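Local coordinates for response regulator FixJ (Bradyrhizobium japonicum, PDB 5XSO), which acts as the response regulator of an oxygen-sensing two-component system, inducing expression of nifA and fixK once its sensor kinase FixL has activated it, at residues Cys61-Val66 against Leu90-His95; Tyr18-Asp23 against Thr42-Ala47; Ser154-Gln159 against Tyr177-Arg182; Gly163-Leu168 against Asn198-Leu203. One frame throughout, in Å; residues are numbered along the deposited sequence. Where two conformers were deposited one is given.

The four contacts fall into two pairs at opposite ends of the chain, two in the receiver domain and two in the LuxR-type DNA-binding domain. Contacts 1 and 2 lie in one five-stranded parallel sheet, their centres about 11 Å apart, and join neighbours through strands 16-20 and 61-65. Contacts 3 and 4 are about 15 Å apart, centre to centre, and share helix 155-166; their segments alternate along the chain. Contact 2 closes before contact 1 opens, and both precede contacts 3 and 4. Between the pairs, contact centres are about 43 to 50 Å apart, so in this unphosphorylated monomer the phosphoacceptor end and the helix-turn-helix are well separated.

Contact 1 (Cys61-Val66 against Leu90-His95); sequences CVVSDV and LIMTGH
C61 meets L90 through its sulfur, with SG 4.0 Å from L90 CG, a small apolar group suited to the core beneath helix 119-138. One residue on, the carbonyl of V62 takes an almost straight hydrogen bond from the backbone N of L90, 2.8 Å from L90 N to V62 O, and opens the parallel ladder. V63, a beta-branched residue at home in a strand, shares a sheet face with L90 and M92; its CG1 lies 3.8 Å from M92 SD, the two side chains crossing at about a right angle. S64 uses both its N and its O, giving N-H to L90 O and accepting M92 N at 2.8 Å. At D65 the methionine arrives again: bent at chi3 (-80°), M92 carries CE to 3.7 Å from D65 N. M92 also touches D21, so an alanine in its place would probably leave a gap beside V63 and D21 and loosen the apolar wall next to the acidic site. D65, consistent with a magnesium ligand alongside D21, turns OD1 to the backbone N of R67. V66 closes the ladder, its N bonding to M92 O at 2.9 Å, while its CB packs 3.5 Å from I91 CG2 and its CG1 reaches T93 OG1. In this beta-alpha-beta unit of the CheY-like fold, main-chain bonds alone hold the two strands in register along their length, which leaves the side chains to pack apolar on apolar, with D65 next to D21 at the end of strand 61-65.

Contact 2 (Tyr18-Asp23 against Thr42-Ala47); sequences YVIDDD and TLFDDA
Y18 and T42 lie side by side and point the same way, the threonine CB at the edge of the tyrosine ring, 3.7 Å from Y18 CD1. CG of Y18 stands anti to the carbonyl carbon (chi1 -65°), and the ring it carries lies alongside F44, with Y18 CD1 4.0 Å from F44 CE2, at the edge of the F44 ring. F44 in turn meets F50 of helix 47-53 edge-to-face, so aromatic side chains suit this covered face. An alanine in place of Y18 would probably open a gap beside T42 CB and F44 CE2 and leave S58 O without its hydroxyl partner. On the other face V19 CB packs 3.9 Å from L43 CD2, branched chains filling the space below helix 24-36.

These strands, 16-20 and 40-44, belong to a beta-alpha-beta unit of the receiver fold, with 40-44 at the sheet's edge in this chain. Three backbone hydrogen bonds tie them: V19 N to T42 O, F44 N to V19 O at 2.7 Å, and D21 N to F44 O at 3.1 Å.

Past the strand the chain is held by side-chain bonds. D21 OD1 accepts D23 N at 2.8 Å, an Asx turn that bends the chain toward helix 24-36, where D23 is the N-cap. D21 and D22 are probable magnesium ligands. Toward the neighbouring segment D22 offers its CB methylene, 3.8 Å from D45 O.

Contact 3 (Ser154-Gln159 against Tyr177-Arg182); sequences SPRERQ and YDISPR
This is a surface contact in the LuxR-type DNA-binding domain, where the first turn of helix 155-166 packs against the end of helix 170-177 and the turn of the helix-turn-helix motif. Y177 and Q159 slide past each other in opposite directions. Q159 CB stands over the ring face, 3.7 Å from the Y177 centroid, a CH-pi contact, and Q159 CD is 3.4 Å from Y177 CD1; the amide is inclined 33° to the ring. The tyrosine hydroxyl reaches on to E162.

R156 bends at chi2 (-41°), and its NH1 serves two acceptors. It gives a bond of 2.8 Å to Y177 O, from above that carbonyl's plane, and another of 2.8 Å to Q159 OE1, in the amide plane on a lone pair. I179 supports the guanidinium from one face, CG1 3.6 Å from R156 NH1, a place suited to a branched aliphatic chain that also touches I184.

A long arginine suits this place because it can reach the carbonyl of Y177, at the end of helix 170-177, and the glutamine, both ring cover and acceptor, holds it in position. The positive charge of R156 would probably polarise the Y177 carbonyl and favour that helix's carboxyl end.

Contact 4 (Gly163-Leu168 against Asn198-Leu203); sequences GLIAGL and NSLSEL
L200 lays its CD1 methyl against the last turn of helix 155-166, 4.0 Å from L164 CB and 3.8 Å from L164 O. Its CG is anti to the backbone N (chi1 179°), directing the branch toward helix 155-166 from the first turn of helix 200-209, and CD2 also comes 3.9 Å from L164 O, so both methyls border the same carbonyl. I165 meets the same leucine from the neighbouring position, its CG1 4.3 Å from L200 CD1. Further along, I165 CD1 lies 4.3 Å from L203 CG, while L164 CD1 approaches L203 CD2 at 4.4 Å. Leucine and isoleucine suit these places because the join is apolar, methyls packing on side chains and on the backbone carbonyl of L164, and their branches spread over the neighbouring helix.

Here the first and last helices of the LuxR-type four-helix DNA-binding domain come together. L203 extends the packing to V191, M192 and M195 of helix 184-195, and L164 touches I173 of helix 170-177, so the pair sits where the helices of the domain converge.

Both helix ends are finished by local bonds. G167, with positive phi (89°), closes helix 155-166 in a Schellman motif, L168 N bonding to G163 O and G167 N to L164 O; glycine tolerates backbone angles that would jam a side chain. S199 starts helix 200-209 as N-cap, its OG accepting E202 N at 3.1 Å, and E202 OE1 accepts the backbone N of N198, the residue before the cap.

Contact 1 (Cys61-Val66 against Leu90-His95)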
loop_
_atom_site.group_PDB
_atom_site.type_symbol
_atom_site.label_atom_id
_atom_site.label_comp_id
_atom_site.label_asym_id
_atom_site.label_seq_id
_atom_site.Cartn_x
_atom_site.Cartn_y
_atom_site.Cartn_z
ATOM N N CYS A 61 11.195 1.827 -4.411
ATOM C CA CYS A 61 11.156 2.697 -3.244
ATOM C C CYS A 61 11.146 4.147 -3.722
ATOM O O CYS A 61 11.962 4.526 -4.574
ATOM C CB CYS A 61 12.363 2.445 -2.334
ATOM S SG CYS A 61 12.404 3.425 -0.810
ATOM N N VAL A 62 10.257 4.956 -3.163
ATOM C CA VAL A 62 10.212 6.383 -3.486
ATOM C C VAL A 62 11.079 7.154 -2.495
ATOM O O VAL A 62 10.995 6.941 -1.272
ATOM C CB VAL A 62 8.760 6.897 -3.482
ATOM C CG1 VAL A 62 8.728 8.397 -3.766
ATOM C CG2 VAL A 62 7.899 6.107 -4.464
ATOM N N VAL A 63 11.928 8.051 -3.010
ATOM C CA VAL A 63 12.725 8.948 -2.178
ATOM C C VAL A 63 12.402 10.371 -2.633
ATOM O O VAL A 63 12.745 10.747 -3.762
ATOM C CB VAL A 63 14.228 8.652 -2.296
ATOM C CG1 VAL A 63 15.036 9.677 -1.508
ATOM C CG2 VAL A 63 14.547 7.213 -1.812
ATOM N N SER A 64 11.675 11.146 -1.797
ATOM C CA SER A 64 11.103 12.401 -2.260
ATOM C C SER A 64 11.447 13.536 -1.306
ATOM O O SER A 64 11.488 13.350 -0.077
ATOM C CB SER A 64 9.577 12.289 -2.381
ATOM O OG SER A 64 8.945 13.526 -2.720
ATOM N N ASP A 65 11.773 14.686 -1.886
ATOM C CA ASP A 65 11.812 15.938 -1.126
ATOM C C ASP A 65 10.472 16.252 -0.472
ATOM O O ASP A 65 9.406 16.089 -1.074
ATOM C CB ASP A 65 12.238 17.090 -2.045
ATOM C CG ASP A 65 12.533 18.378 -1.261
ATOM O OD1 ASP A 65 11.621 19.228 -1.192
ATOM O OD2 ASP A 65 13.632 18.515 -0.735
ATOM N N VAL A 66 10.542 16.756 0.772
ATOM C CA VAL A 66 9.378 16.961 1.609
ATOM C C VAL A 66 8.527 18.093 1.074
ATOM O O VAL A 66 7.313 18.132 1.327
ATOM C CB VAL A 66 9.784 17.261 3.068
ATOM C CG1 VAL A 66 10.663 18.529 3.146
ATOM C CG2 VAL A 66 8.580 17.409 3.923
ATOM N N LEU A 90 10.365 7.222 1.394
ATOM C CA LEU A 90 11.264 7.933 2.297
ATOM C C LEU A 90 11.253 9.427 1.953
ATOM O O LEU A 90 11.240 9.801 0.767
ATOM C CB LEU A 90 12.715 7.412 2.156
ATOM C CG LEU A 90 12.853 5.894 2.244
ATOM C CD1 LEU A 90 14.335 5.516 2.052
ATOM C CD2 LEU A 90 12.339 5.427 3.660
ATOM N N ILE A 91 11.277 10.273 2.979
ATOM C CA ILE A 91 11.154 11.719 2.834
ATOM C C ILE A 91 12.478 12.361 3.207
ATOM O O ILE A 91 12.998 12.111 4.306
ATOM C CB ILE A 91 10.026 12.268 3.733
ATOM C CG1 ILE A 91 8.674 11.630 3.358
ATOM C CG2 ILE A 91 10.020 13.787 3.696
ATOM C CD1 ILE A 91 8.224 11.976 1.978
ATOM N N MET A 92 13.039 13.180 2.290
ATOM C CA MET A 92 14.230 13.986 2.527
ATOM C C MET A 92 13.797 15.388 2.947
ATOM O O MET A 92 12.869 15.945 2.369
ATOM C CB MET A 92 15.124 14.092 1.275
ATOM C CG MET A 92 15.473 12.753 0.717
ATOM S SD MET A 92 16.537 13.055 -0.727
ATOM C CE MET A 92 15.257 13.453 -1.904
ATOM N N THR A 93 14.460 15.960 3.948
ATOM C CA THR A 93 13.948 17.220 4.494
ATOM C C THR A 93 15.086 18.027 5.110
ATOM O O THR A 93 16.020 17.466 5.709
ATOM C CB THR A 93 12.837 16.981 5.566
ATOM O OG1 THR A 93 12.373 18.251 6.071
ATOM C CG2 THR A 93 13.358 16.147 6.770
ATOM N N GLY A 94 14.997 19.367 4.995
ATOM C CA GLY A 94 15.817 20.226 5.838
ATOM C C GLY A 94 15.273 20.226 7.271
ATOM O O GLY A 94 14.148 19.781 7.517
ATOM N N HIS A 95 16.061 20.718 8.244
ATOM C CA HIS A 95 15.602 20.592 9.625
ATOM C C HIS A 95 14.325 21.376 9.842
ATOM O O HIS A 95 13.500 20.970 10.652
ATOM C CB HIS A 95 16.666 21.022 10.682
ATOM C CG HIS A 95 16.847 22.498 10.850
ATOM N ND1 HIS A 95 16.543 23.164 12.030
ATOM C CD2 HIS A 95 17.329 23.432 10.000
ATOM C CE1 HIS A 95 16.836 24.444 11.893
ATOM N NE2 HIS A 95 17.320 24.631 10.673
#

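Contact 2 (Tyr18-Asp23 against Thr42-Ala47)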
loop_
_atom_site.group_PDB
_atom_site.type_symbol
_atom_site.label_atom_id
_atom_site.label_comp_id
_atom_site.label_asym_id
_atom_site.label_seq_id
_atom_site.Cartn_x
_atom_site.Cartn_y
_atom_site.Cartn_z
ATOM N N TYR A 18 12.602 5.521 -7.052
ATOM C CA TYR A 18 11.953 6.616 -7.759
ATOM C C TYR A 18 12.317 7.887 -7.001
ATOM O O TYR A 18 11.809 8.119 -5.894
ATOM C CB TYR A 18 10.441 6.408 -7.840
ATOM C CG TYR A 18 10.073 5.195 -8.661
ATOM C CD1 TYR A 18 10.393 5.139 -10.018
ATOM C CD2 TYR A 18 9.483 4.084 -8.071
ATOM C CE1 TYR A 18 10.085 4.024 -10.782
ATOM C CE2 TYR A 18 9.156 2.928 -8.841
ATOM C CZ TYR A 18 9.477 2.914 -10.186
ATOM O OH TYR A 18 9.213 1.803 -10.964
ATOM N N VAL A 19 13.179 8.712 -7.592
ATOM C CA VAL A 19 13.636 9.955 -6.951
ATOM C C VAL A 19 12.741 11.107 -7.389
ATOM O O VAL A 19 12.557 11.334 -8.596
ATOM C CB VAL A 19 15.098 10.251 -7.318
ATOM C CG1 VAL A 19 15.539 11.637 -6.786
ATOM C CG2 VAL A 19 16.031 9.146 -6.752
ATOM N N ILE A 20 12.250 11.882 -6.421
ATOM C CA ILE A 20 11.389 13.027 -6.705
ATOM C C ILE A 20 12.025 14.233 -6.049
ATOM O O ILE A 20 12.041 14.337 -4.809
ATOM C CB ILE A 20 9.955 12.839 -6.198
ATOM C CG1 ILE A 20 9.341 11.552 -6.769
ATOM C CG2 ILE A 20 9.154 14.070 -6.571
ATOM C CD1 ILE A 20 7.950 11.224 -6.152
ATOM N N ASP A 21 12.618 15.121 -6.854
ATOM C CA ASP A 21 13.289 16.270 -6.252
ATOM C C ASP A 21 13.369 17.363 -7.297
ATOM O O ASP A 21 13.768 17.098 -8.422
ATOM C CB ASP A 21 14.696 15.929 -5.744
ATOM C CG ASP A 21 15.189 16.918 -4.707
ATOM O OD1 ASP A 21 15.059 18.158 -4.908
ATOM O OD2 ASP A 21 15.669 16.454 -3.653
ATOM N N ASP A 22 12.925 18.567 -6.946
ATOM C CA ASP A 22 13.055 19.583 -7.988
ATOM C C ASP A 22 14.461 20.185 -8.042
ATOM O O ASP A 22 14.730 20.991 -8.931
ATOM C CB ASP A 22 11.991 20.680 -7.801
ATOM C CG ASP A 22 12.197 21.486 -6.558
ATOM O OD1 ASP A 22 12.523 20.892 -5.490
ATOM O OD2 ASP A 22 12.011 22.721 -6.650
ATOM N N ASP A 23 15.368 19.797 -7.143
ATOM C CA ASP A 23 16.743 20.310 -7.139
ATOM C C ASP A 23 17.626 19.452 -8.021
ATOM O O ASP A 23 17.878 18.281 -7.705
ATOM C CB ASP A 23 17.306 20.341 -5.717
ATOM C CG ASP A 23 18.821 20.695 -5.671
ATOM O OD1 ASP A 23 19.340 20.902 -4.562
ATOM O OD2 ASP A 23 19.490 20.801 -6.694
ATOM N N THR A 42 14.923 5.935 -11.391
ATOM C CA THR A 42 14.133 6.762 -12.308
ATOM C C THR A 42 13.871 8.082 -11.599
ATOM O O THR A 42 13.549 8.080 -10.412
ATOM C CB THR A 42 12.796 6.106 -12.678
ATOM O OG1 THR A 42 13.031 4.838 -13.301
ATOM C CG2 THR A 42 12.002 6.993 -13.669
ATOM N N LEU A 43 14.033 9.212 -12.285
ATOM C CA LEU A 43 14.015 10.491 -11.573
ATOM C C LEU A 43 12.876 11.354 -12.085
ATOM O O LEU A 43 12.545 11.308 -13.274
ATOM C CB LEU A 43 15.347 11.238 -11.751
ATOM C CG LEU A 43 16.456 10.394 -11.104
ATOM C CD1 LEU A 43 17.163 9.575 -12.168
ATOM C CD2 LEU A 43 17.457 11.192 -10.221
ATOM N N PHE A 44 12.304 12.155 -11.195
ATOM C CA PHE A 44 11.252 13.086 -11.576
ATOM C C PHE A 44 11.580 14.462 -11.005
ATOM O O PHE A 44 11.994 14.573 -9.838
ATOM C CB PHE A 44 9.891 12.590 -11.058
ATOM C CG PHE A 44 9.524 11.231 -11.554
ATOM C CD1 PHE A 44 8.778 11.092 -12.709
ATOM C CD2 PHE A 44 9.944 10.092 -10.873
ATOM C CE1 PHE A 44 8.422 9.832 -13.179
ATOM C CE2 PHE A 44 9.598 8.840 -11.326
ATOM C CZ PHE A 44 8.838 8.702 -12.479
ATOM N N ASP A 45 11.432 15.504 -11.817
ATOM C CA ASP A 45 11.643 16.842 -11.286
ATOM C C ASP A 45 10.322 17.550 -11.037
ATOM O O ASP A 45 10.307 18.665 -10.504
ATOM C CB ASP A 45 12.537 17.646 -12.239
ATOM C CG ASP A 45 11.987 17.707 -13.658
ATOM O OD1 ASP A 45 10.754 17.797 -13.828
ATOM O OD2 ASP A 45 12.794 17.683 -14.610
ATOM N N ASP A 46 9.217 16.913 -11.418
ATOM C CA ASP A 46 7.896 17.519 -11.446
ATOM C C ASP A 46 6.936 16.603 -10.711
ATOM O O ASP A 46 6.870 15.402 -11.003
ATOM C CB ASP A 46 7.418 17.738 -12.883
ATOM C CG ASP A 46 6.027 18.364 -12.946
ATOM O OD1 ASP A 46 5.605 18.984 -11.941
ATOM O OD2 ASP A 46 5.346 18.197 -13.980
ATOM N N ALA A 47 6.192 17.180 -9.768
ATOM C CA ALA A 47 5.210 16.420 -8.996
ATOM C C ALA A 47 4.256 15.639 -9.895
ATOM O O ALA A 47 4.077 14.424 -9.732
ATOM C CB ALA A 47 4.421 17.378 -8.100
#

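Contact 3 (Ser154-Gln159 against Tyr177-Arg182)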
loop_
_atom_site.group_PDB
_atom_site.type_symbol
_atom_site.label_atom_id
_atom_site.label_comp_id
_atom_site.label_asym_id
_atom_site.label_seq_id
_atom_site.Cartn_x
_atom_site.Cartn_y
_atom_site.Cartn_z
ATOM N N SER A 154 -23.457 -9.902 -2.743
ATOM C CA SER A 154 -24.593 -9.000 -2.540
ATOM C C SER A 154 -24.524 -8.473 -1.105
ATOM O O SER A 154 -23.749 -8.982 -0.271
ATOM C CB SER A 154 -25.890 -9.770 -2.766
ATOM O OG SER A 154 -26.146 -10.600 -1.612
ATOM N N PRO A 155 -25.321 -7.465 -0.772
ATOM C CA PRO A 155 -25.315 -6.983 0.613
ATOM C C PRO A 155 -25.664 -8.059 1.616
ATOM O O PRO A 155 -24.995 -8.147 2.656
ATOM C CB PRO A 155 -26.350 -5.812 0.595
ATOM C CG PRO A 155 -26.258 -5.310 -0.800
ATOM C CD PRO A 155 -26.158 -6.585 -1.639
ATOM N N ARG A 156 -26.663 -8.911 1.350
ATOM C CA ARG A 156 -26.997 -9.918 2.343
ATOM C C ARG A 156 -25.890 -10.960 2.419
ATOM O O ARG A 156 -25.636 -11.547 3.477
ATOM C CB ARG A 156 -28.275 -10.635 1.958
ATOM C CG ARG A 156 -29.590 -9.800 2.143
ATOM C CD ARG A 156 -29.602 -8.971 3.429
ATOM N NE ARG A 156 -30.912 -8.355 3.662
ATOM C CZ ARG A 156 -31.281 -7.863 4.834
ATOM N NH1 ARG A 156 -30.448 -7.895 5.883
ATOM N NH2 ARG A 156 -32.501 -7.348 4.969
ATOM N N GLU A 157 -25.296 -11.276 1.273
ATOM C CA GLU A 157 -24.178 -12.229 1.284
ATOM C C GLU A 157 -23.023 -11.705 2.120
ATOM O O GLU A 157 -22.368 -12.477 2.846
ATOM C CB GLU A 157 -23.712 -12.506 -0.153
ATOM C CG GLU A 157 -24.684 -13.473 -0.862
ATOM C CD GLU A 157 -24.660 -13.325 -2.348
ATOM O OE1 GLU A 157 -25.538 -13.932 -2.972
ATOM O OE2 GLU A 157 -23.767 -12.661 -2.929
ATOM N N ARG A 158 -22.760 -10.386 2.033
ATOM C CA ARG A 158 -21.700 -9.803 2.842
ATOM C C ARG A 158 -22.038 -9.923 4.326
ATOM O O ARG A 158 -21.183 -10.293 5.140
ATOM C CB ARG A 158 -21.465 -8.347 2.389
ATOM C CG ARG A 158 -20.543 -7.553 3.259
ATOM C CD ARG A 158 -19.096 -8.032 3.028
ATOM N NE ARG A 158 -18.189 -7.199 3.814
ATOM C CZ ARG A 158 -17.574 -6.110 3.353
ATOM N NH1 ARG A 158 -17.745 -5.710 2.090
ATOM N NH2 ARG A 158 -16.787 -5.418 4.164
ATOM N N GLN A 159 -23.305 -9.655 4.691
ATOM C CA GLN A 159 -23.735 -9.846 6.078
ATOM C C GLN A 159 -23.607 -11.282 6.534
ATOM O O GLN A 159 -23.216 -11.543 7.677
ATOM C CB GLN A 159 -25.205 -9.395 6.257
ATOM C CG GLN A 159 -25.325 -7.872 6.186
ATOM C CD GLN A 159 -26.793 -7.441 6.210
ATOM O OE1 GLN A 159 -27.678 -8.219 5.866
ATOM N NE2 GLN A 159 -27.047 -6.236 6.656
ATOM N N TYR A 177 -29.545 -9.776 11.288
ATOM C CA TYR A 177 -29.614 -8.948 10.095
ATOM C C TYR A 177 -31.016 -8.834 9.519
ATOM O O TYR A 177 -31.213 -8.074 8.562
ATOM C CB TYR A 177 -28.662 -9.502 9.026
ATOM C CG TYR A 177 -27.206 -9.504 9.495
ATOM C CD1 TYR A 177 -26.449 -8.324 9.506
ATOM C CD2 TYR A 177 -26.592 -10.691 9.895
ATOM C CE1 TYR A 177 -25.075 -8.328 9.945
ATOM C CE2 TYR A 177 -25.250 -10.710 10.350
ATOM C CZ TYR A 177 -24.504 -9.514 10.352
ATOM O OH TYR A 177 -23.179 -9.563 10.797
ATOM N N ASP A 178 -32.001 -9.554 10.081
ATOM C CA ASP A 178 -33.393 -9.554 9.578
ATOM C C ASP A 178 -33.445 -10.194 8.172
ATOM O O ASP A 178 -33.956 -9.610 7.219
ATOM C CB ASP A 178 -34.014 -8.146 9.587
ATOM C CG ASP A 178 -35.490 -8.204 9.607
ATOM O OD1 ASP A 178 -36.128 -7.182 9.307
ATOM O OD2 ASP A 178 -36.030 -9.300 9.875
ATOM N N ILE A 179 -32.902 -11.411 8.075
ATOM C CA ILE A 179 -32.881 -12.234 6.859
ATOM C C ILE A 179 -33.825 -13.412 7.118
ATOM O O ILE A 179 -33.877 -13.907 8.238
ATOM C CB ILE A 179 -31.423 -12.690 6.598
ATOM C CG1 ILE A 179 -30.500 -11.481 6.358
ATOM C CG2 ILE A 179 -31.262 -13.632 5.407
ATOM C CD1 ILE A 179 -28.918 -11.849 6.391
ATOM N N SER A 180 -34.611 -13.828 6.122
ATOM C CA SER A 180 -35.436 -15.010 6.331
ATOM C C SER A 180 -34.574 -16.252 6.633
ATOM O O SER A 180 -33.574 -16.514 5.919
ATOM C CB SER A 180 -36.271 -15.275 5.074
ATOM O OG SER A 180 -36.866 -16.549 5.213
ATOM N N PRO A 181 -34.925 -17.055 7.649
ATOM C CA PRO A 181 -34.180 -18.302 7.924
ATOM C C PRO A 181 -34.022 -19.212 6.714
ATOM O O PRO A 181 -32.986 -19.883 6.604
ATOM C CB PRO A 181 -35.020 -18.978 9.015
ATOM C CG PRO A 181 -35.685 -17.769 9.755
ATOM C CD PRO A 181 -35.959 -16.768 8.671
ATOM N N ARG A 182 -35.027 -19.280 5.822
ATOM C CA ARG A 182 -34.896 -20.167 4.660
ATOM C C ARG A 182 -33.896 -19.674 3.637
ATOM O O ARG A 182 -33.577 -20.430 2.685
ATOM C CB ARG A 182 -36.285 -20.395 4.013
ATOM C CG ARG A 182 -36.642 -19.336 3.005
ATOM C CD ARG A 182 -37.968 -19.664 2.287
ATOM N NE ARG A 182 -39.097 -19.698 3.218
ATOM C CZ ARG A 182 -39.746 -18.611 3.645
ATOM N NH1 ARG A 182 -39.373 -17.400 3.240
ATOM N NH2 ARG A 182 -40.761 -18.736 4.486
#

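Contact 4 (Gly163-Leu168 against Asn198-Leu203)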
loop_
_atom_site.group_PDB
_atom_site.type_symbol
_atom_site.label_atom_id
_atom_site.label_comp_id
_atom_site.label_asym_id
_atom_site.label_seq_id
_atom_site.Cartn_x
_atom_site.Cartn_y
_atom_site.Cartn_z
ATOM N N GLY A 163 -21.454 -12.649 9.596
ATOM C CA GLY A 163 -22.037 -13.426 10.685
ATOM C C GLY A 163 -21.376 -14.785 10.856
ATOM O O GLY A 163 -21.147 -15.240 11.992
ATOM N N LEU A 164 -21.038 -15.441 9.743
ATOM C CA LEU A 164 -20.333 -16.729 9.821
ATOM C C LEU A 164 -18.995 -16.574 10.500
ATOM O O LEU A 164 -18.629 -17.373 11.373
ATOM C CB LEU A 164 -20.117 -17.320 8.420
ATOM C CG LEU A 164 -21.409 -17.817 7.760
ATOM C CD1 LEU A 164 -21.214 -18.134 6.244
ATOM C CD2 LEU A 164 -21.929 -19.029 8.473
ATOM N N ILE A 165 -18.229 -15.559 10.098
ATOM C CA ILE A 165 -16.900 -15.350 10.680
ATOM C C ILE A 165 -16.984 -14.972 12.153
ATOM O O ILE A 165 -16.125 -15.353 12.953
ATOM C CB ILE A 165 -16.164 -14.278 9.870
ATOM C CG1 ILE A 165 -15.822 -14.881 8.508
ATOM C CG2 ILE A 165 -14.898 -13.795 10.625
ATOM C CD1 ILE A 165 -15.099 -13.906 7.570
ATOM N N ALA A 166 -18.007 -14.206 12.532
ATOM C CA ALA A 166 -18.276 -13.814 13.916
ATOM C C ALA A 166 -18.740 -14.980 14.783
ATOM O O ALA A 166 -18.814 -14.815 16.009
ATOM C CB ALA A 166 -19.341 -12.708 13.939
ATOM N N GLY A 167 -19.067 -16.123 14.193
ATOM C CA GLY A 167 -19.466 -17.309 14.937
ATOM C C GLY A 167 -20.952 -17.422 15.221
ATOM O O GLY A 167 -21.360 -18.230 16.079
ATOM N N LEU A 168 -21.776 -16.643 14.546
ATOM C CA LEU A 168 -23.224 -16.783 14.740
ATOM C C LEU A 168 -23.753 -18.047 14.108
ATOM O O LEU A 168 -23.301 -18.488 13.040
ATOM C CB LEU A 168 -23.985 -15.584 14.128
ATOM C CG LEU A 168 -23.632 -14.233 14.703
ATOM C CD1 LEU A 168 -24.609 -13.165 14.082
ATOM C CD2 LEU A 168 -23.676 -14.192 16.217
ATOM N N ASN A 198 -13.449 -23.079 0.754
ATOM C CA ASN A 198 -13.845 -24.476 0.954
ATOM C C ASN A 198 -14.276 -24.767 2.393
ATOM O O ASN A 198 -14.581 -25.918 2.728
ATOM C CB ASN A 198 -12.679 -25.369 0.594
ATOM C CG ASN A 198 -12.367 -25.380 -0.891
ATOM O OD1 ASN A 198 -11.217 -25.835 -1.270
ATOM N ND2 ASN A 198 -13.283 -24.988 -1.711
ATOM N N SER A 199 -14.196 -23.782 3.287
ATOM C CA SER A 199 -14.537 -23.988 4.685
ATOM C C SER A 199 -14.598 -22.608 5.337
ATOM O O SER A 199 -14.142 -21.618 4.758
ATOM C CB SER A 199 -13.491 -24.812 5.409
ATOM O OG SER A 199 -12.227 -24.123 5.463
ATOM N N LEU A 200 -15.085 -22.590 6.579
ATOM C CA LEU A 200 -15.091 -21.367 7.367
ATOM C C LEU A 200 -13.664 -20.859 7.600
ATOM O O LEU A 200 -13.389 -19.663 7.450
ATOM C CB LEU A 200 -15.805 -21.621 8.691
ATOM C CG LEU A 200 -15.818 -20.338 9.566
ATOM C CD1 LEU A 200 -16.542 -19.154 8.790
ATOM C CD2 LEU A 200 -16.548 -20.627 10.898
ATOM N N SER A 201 -12.709 -21.744 7.925
ATOM C CA SER A 201 -11.337 -21.282 8.120
ATOM C C SER A 201 -10.784 -20.630 6.863
ATOM O O SER A 201 -10.091 -19.609 6.928
ATOM C CB SER A 201 -10.433 -22.448 8.547
ATOM O OG SER A 201 -10.755 -22.831 9.855
ATOM N N GLU A 202 -11.059 -21.221 5.703
ATOM C CA GLU A 202 -10.609 -20.616 4.453
ATOM C C GLU A 202 -11.269 -19.267 4.239
ATOM O O GLU A 202 -10.616 -18.294 3.830
ATOM C CB GLU A 202 -10.917 -21.525 3.260
ATOM C CG GLU A 202 -9.989 -22.706 3.169
ATOM C CD GLU A 202 -9.916 -23.306 1.751
ATOM O OE1 GLU A 202 -10.658 -22.865 0.806
ATOM O OE2 GLU A 202 -9.021 -24.196 1.594
ATOM N N LEU A 203 -12.564 -19.187 4.543
ATOM C CA LEU A 203 -13.264 -17.896 4.437
ATOM C C LEU A 203 -12.629 -16.841 5.347
ATOM O O LEU A 203 -12.422 -15.682 4.939
ATOM C CB LEU A 203 -14.745 -18.104 4.784
ATOM C CG LEU A 203 -15.668 -16.890 4.569
ATOM C CD1 LEU A 203 -15.713 -16.590 3.043
ATOM C CD2 LEU A 203 -17.102 -17.259 5.021
#